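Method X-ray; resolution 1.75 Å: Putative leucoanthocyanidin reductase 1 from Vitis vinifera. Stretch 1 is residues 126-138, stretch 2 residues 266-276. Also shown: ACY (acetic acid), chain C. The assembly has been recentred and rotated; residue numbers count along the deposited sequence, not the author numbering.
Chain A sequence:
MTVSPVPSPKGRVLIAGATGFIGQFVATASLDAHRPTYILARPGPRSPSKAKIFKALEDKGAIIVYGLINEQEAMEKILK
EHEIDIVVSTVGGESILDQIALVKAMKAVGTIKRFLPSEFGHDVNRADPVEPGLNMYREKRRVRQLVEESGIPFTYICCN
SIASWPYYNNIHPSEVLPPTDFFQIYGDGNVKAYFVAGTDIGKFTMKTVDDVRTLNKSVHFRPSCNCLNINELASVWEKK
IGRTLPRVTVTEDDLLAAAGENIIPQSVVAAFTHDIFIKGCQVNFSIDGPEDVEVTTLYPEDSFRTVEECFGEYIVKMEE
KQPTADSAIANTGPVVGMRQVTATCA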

# COMPACT_ATOMS: atom_id res chain seq x y z
N ARG A 126 -4.12 14.94 1.51
CA ARG A 126 -5.18 15.35 2.36
C ARG A 126 -4.89 15.10 3.84
O ARG A 126 -5.35 15.83 4.69
CB ARG A 126 -6.45 14.58 2.01
CG ARG A 126 -7.02 15.00 0.67
CD ARG A 126 -8.29 14.29 0.40
NE ARG A 126 -9.10 14.96 -0.61
CZ ARG A 126 -9.18 14.58 -1.87
NH1 ARG A 126 -8.51 13.52 -2.31
NH2 ARG A 126 -9.99 15.24 -2.70
N ALA A 127 -4.19 14.02 4.11
CA ALA A 127 -3.97 13.57 5.53
C ALA A 127 -2.85 14.39 6.16
O ALA A 127 -1.86 14.70 5.49
CB ALA A 127 -3.61 12.10 5.55
N ASP A 128 -2.95 14.61 7.46
CA ASP A 128 -2.02 15.45 8.20
C ASP A 128 -1.61 14.72 9.51
O ASP A 128 -1.92 15.21 10.62
CB ASP A 128 -2.72 16.79 8.46
CG ASP A 128 -1.88 17.78 9.21
OD1 ASP A 128 -0.64 17.78 9.04
OD2 ASP A 128 -2.47 18.56 10.00
N PRO A 129 -0.87 13.61 9.39
CA PRO A 129 -0.46 12.91 10.60
C PRO A 129 0.53 13.66 11.40
O PRO A 129 1.23 14.52 10.88
CB PRO A 129 0.17 11.63 10.08
CG PRO A 129 0.67 12.02 8.70
CD PRO A 129 -0.36 12.93 8.18
N VAL A 130 0.62 13.34 12.67
CA VAL A 130 1.73 13.89 13.44
C VAL A 130 3.09 13.33 13.03
O VAL A 130 3.16 12.35 12.30
CB VAL A 130 1.52 13.68 14.99
CG1 VAL A 130 0.21 14.33 15.40
CG2 VAL A 130 1.57 12.14 15.38
N GLU A 131 4.15 13.95 13.52
CA GLU A 131 5.49 13.41 13.27
C GLU A 131 5.64 12.11 14.06
O GLU A 131 5.07 11.98 15.14
CB GLU A 131 6.56 14.39 13.67
CG GLU A 131 6.58 15.68 12.85
CD GLU A 131 7.23 15.51 11.49
OE1 GLU A 131 7.55 14.35 11.11
OE2 GLU A 131 7.46 16.55 10.79
N PRO A 132 6.44 11.16 13.57
CA PRO A 132 7.21 11.18 12.32
C PRO A 132 6.48 10.60 11.09
O PRO A 132 7.08 10.46 10.04
CB PRO A 132 8.45 10.37 12.68
CG PRO A 132 7.91 9.30 13.65
CD PRO A 132 6.81 10.00 14.42
N GLY A 133 5.19 10.28 11.22
CA GLY A 133 4.38 9.90 10.06
C GLY A 133 4.44 11.01 9.02
O GLY A 133 4.58 10.74 7.82
N LEU A 134 4.39 12.27 9.50
CA LEU A 134 4.37 13.43 8.62
C LEU A 134 5.59 13.49 7.73
O LEU A 134 5.47 13.88 6.56
CB LEU A 134 4.21 14.74 9.40
CG LEU A 134 3.90 16.04 8.63
CD1 LEU A 134 2.67 15.94 7.68
CD2 LEU A 134 3.77 17.24 9.59
N ASN A 135 6.75 13.15 8.27
CA ASN A 135 7.99 13.16 7.44
C ASN A 135 7.90 12.22 6.28
O ASN A 135 8.26 12.59 5.17
CB ASN A 135 9.20 12.83 8.30
CG ASN A 135 10.50 13.14 7.57
OD1 ASN A 135 10.77 14.29 7.27
ND2 ASN A 135 11.23 12.12 7.21
N MET A 136 7.36 11.02 6.51
CA MET A 136 7.13 10.09 5.45
C MET A 136 6.19 10.66 4.38
O MET A 136 6.47 10.51 3.19
CB MET A 136 6.55 8.76 5.96
CG MET A 136 6.55 7.72 4.86
SD MET A 136 5.99 6.10 5.39
CE MET A 136 7.07 5.76 6.76
N TYR A 137 5.12 11.33 4.81
CA TYR A 137 4.20 11.96 3.88
C TYR A 137 4.85 13.14 3.14
O TYR A 137 4.60 13.28 1.93
CB TYR A 137 2.91 12.38 4.56
CG TYR A 137 1.95 11.23 4.78
CD1 TYR A 137 2.36 9.90 4.62
CD2 TYR A 137 0.64 11.48 5.13
CE1 TYR A 137 1.48 8.85 4.85
CE2 TYR A 137 -0.23 10.45 5.36
CZ TYR A 137 0.16 9.14 5.20
OH TYR A 137 -0.73 8.12 5.46
N ARG A 138 5.71 13.91 3.82
CA ARG A 138 6.54 14.91 3.13
C ARG A 138 7.35 14.32 1.99
O ARG A 138 7.41 14.93 0.92
CB ARG A 138 7.45 15.69 4.06
CG ARG A 138 6.77 16.73 4.90
CD ARG A 138 7.83 17.70 5.50
NE ARG A 138 8.60 16.99 6.50
CZ ARG A 138 8.28 16.87 7.78
NH1 ARG A 138 7.24 17.48 8.30
NH2 ARG A 138 9.05 16.14 8.57
N GLN A 266 8.48 2.16 14.63
CA GLN A 266 7.37 2.07 15.58
C GLN A 266 6.54 3.36 15.74
O GLN A 266 5.29 3.30 15.75
CB GLN A 266 7.86 1.64 16.96
CG GLN A 266 8.36 0.18 17.03
CD GLN A 266 9.86 0.00 16.76
OE1 GLN A 266 10.45 0.63 15.87
NE2 GLN A 266 10.48 -0.88 17.53
N SER A 267 7.22 4.50 15.90
CA SER A 267 6.57 5.80 16.13
C SER A 267 5.85 6.27 14.87
O SER A 267 4.87 7.01 14.94
CB SER A 267 7.57 6.86 16.56
OG SER A 267 8.11 6.63 17.86
N VAL A 268 6.33 5.84 13.70
CA VAL A 268 5.62 6.10 12.46
C VAL A 268 4.26 5.40 12.47
O VAL A 268 3.21 6.01 12.14
CB VAL A 268 6.44 5.67 11.23
CG1 VAL A 268 5.65 5.91 9.94
CG2 VAL A 268 7.76 6.42 11.19
N VAL A 269 4.26 4.13 12.86
CA VAL A 269 3.03 3.36 12.92
C VAL A 269 2.08 4.00 13.94
O VAL A 269 0.88 4.08 13.69
CB VAL A 269 3.24 1.86 13.26
CG1 VAL A 269 1.86 1.16 13.40
CG2 VAL A 269 4.09 1.17 12.17
N ALA A 270 2.62 4.47 15.08
CA ALA A 270 1.80 5.16 16.07
C ALA A 270 1.11 6.43 15.49
O ALA A 270 -0.07 6.70 15.68
CB ALA A 270 2.63 5.49 17.32
N ALA A 271 1.89 7.23 14.77
CA ALA A 271 1.37 8.45 14.15
C ALA A 271 0.24 8.12 13.15
O ALA A 271 -0.79 8.78 13.13
CB ALA A 271 2.53 9.17 13.44
N PHE A 272 0.42 7.10 12.33
CA PHE A 272 -0.66 6.74 11.36
C PHE A 272 -1.89 6.14 12.05
O PHE A 272 -3.01 6.41 11.63
CB PHE A 272 -0.14 5.77 10.33
CG PHE A 272 0.95 6.32 9.44
CD1 PHE A 272 1.01 7.66 9.08
CD2 PHE A 272 1.90 5.47 8.95
CE1 PHE A 272 2.03 8.12 8.24
CE2 PHE A 272 2.89 5.92 8.09
CZ PHE A 272 2.95 7.25 7.75
N THR A 273 -1.68 5.36 13.13
CA THR A 273 -2.80 4.87 13.98
C THR A 273 -3.65 6.03 14.51
O THR A 273 -4.89 5.99 14.50
CB THR A 273 -2.27 3.98 15.14
OG1 THR A 273 -1.51 2.88 14.60
CG2 THR A 273 -3.43 3.36 15.96
N HIS A 274 -3.00 7.05 15.03
CA HIS A 274 -3.66 8.27 15.50
C HIS A 274 -4.45 8.94 14.37
O HIS A 274 -5.63 9.29 14.53
CB HIS A 274 -2.63 9.22 16.07
CG HIS A 274 -3.17 10.54 16.51
ND1 HIS A 274 -3.10 11.67 15.73
CD2 HIS A 274 -3.72 10.92 17.68
CE1 HIS A 274 -3.65 12.68 16.39
NE2 HIS A 274 -4.04 12.24 17.58
N ASP A 275 -3.83 9.10 13.22
CA ASP A 275 -4.48 9.75 12.10
C ASP A 275 -5.77 9.01 11.69
O ASP A 275 -6.80 9.66 11.42
CB ASP A 275 -3.52 9.90 10.91
CG ASP A 275 -3.83 11.12 10.03
OD1 ASP A 275 -4.63 12.07 10.41
OD2 ASP A 275 -3.23 11.15 8.93
N ILE A 276 -5.68 7.70 11.60
CA ILE A 276 -6.80 6.85 11.19
C ILE A 276 -7.87 6.81 12.24
O ILE A 276 -9.03 7.12 11.92
CB ILE A 276 -6.37 5.45 10.85
CG1 ILE A 276 -5.33 5.39 9.73
CG2 ILE A 276 -7.60 4.52 10.61
CD1 ILE A 276 -4.58 4.03 9.67
C ACY C . 0.12 4.94 4.96
O ACY C . 0.93 4.09 4.54
OXT ACY C . -0.24 5.96 4.31
CH3 ACY C . -0.46 4.68 6.33
O HOH W 1 -5.31 14.06 9.02
O HOH W 2 -1.36 11.47 13.38
O HOH W 3 -1.94 9.02 8.07

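Two segments far apart in sequence can pack closely without a single direct hydrogen bond, provided that small residues let the backbones approach and water serves the polar groups left between them. This reductase offers a compact example. The helix beginning at G133 crosses helix 266-276 nearly at right angles, with axes 9.3 Å apart at closest approach, and the two stretches together bury 570 Å², summed over both sides.

Closeness depends on G133. Its CA lies 3.5 Å from F272 CE1, and a CB here would fall 2.8 Å from that same carbon, a clash. A271 is the complementary small residue: its CB points toward the loop and meets V130 O at 3.4 Å and V130 CG2 at 3.7 Å. P132, preceded by a cis peptide bond, occupies the N-cap position just before the first helix and sets its CG 3.8 Å from V268 CG2.

Around this close approach, rotamers decide which atoms meet. M136 is extended through chi1 and chi2 (both t), then turns at chi3 (m); its CE reaches V268 CG1 at 3.5 Å, while SD sits at the edge of the F272 ring, 4.0 Å from CZ. The CA-to-CB bonds of F272 and Y137 point sideways relative to the opposing stretch, yet with chi1 m the ring ends come nearer. The planes, 24° apart, are slid so that they barely overlap, with Y137 CE1 3.5 Å from F272 CE1. Acetic acid, probably from the crystallisation liquor, places its CH3 over one face of F272 and accepts a very short hydrogen bond from Y137 OH to OXT (2.5 Å).

Several polar groups are joined across the gap by water. The CA-to-CB bond of D275 points toward the loop, and chi1 t carries the carboxylate on, so that OD2 lies 3.4 Å from P129 N, which has no hydrogen to share. One water instead links D275 OD1 to D128 N, another bridges OD2 to Y137 OH, and a third connects V130 N with A271 O and H274 ND1.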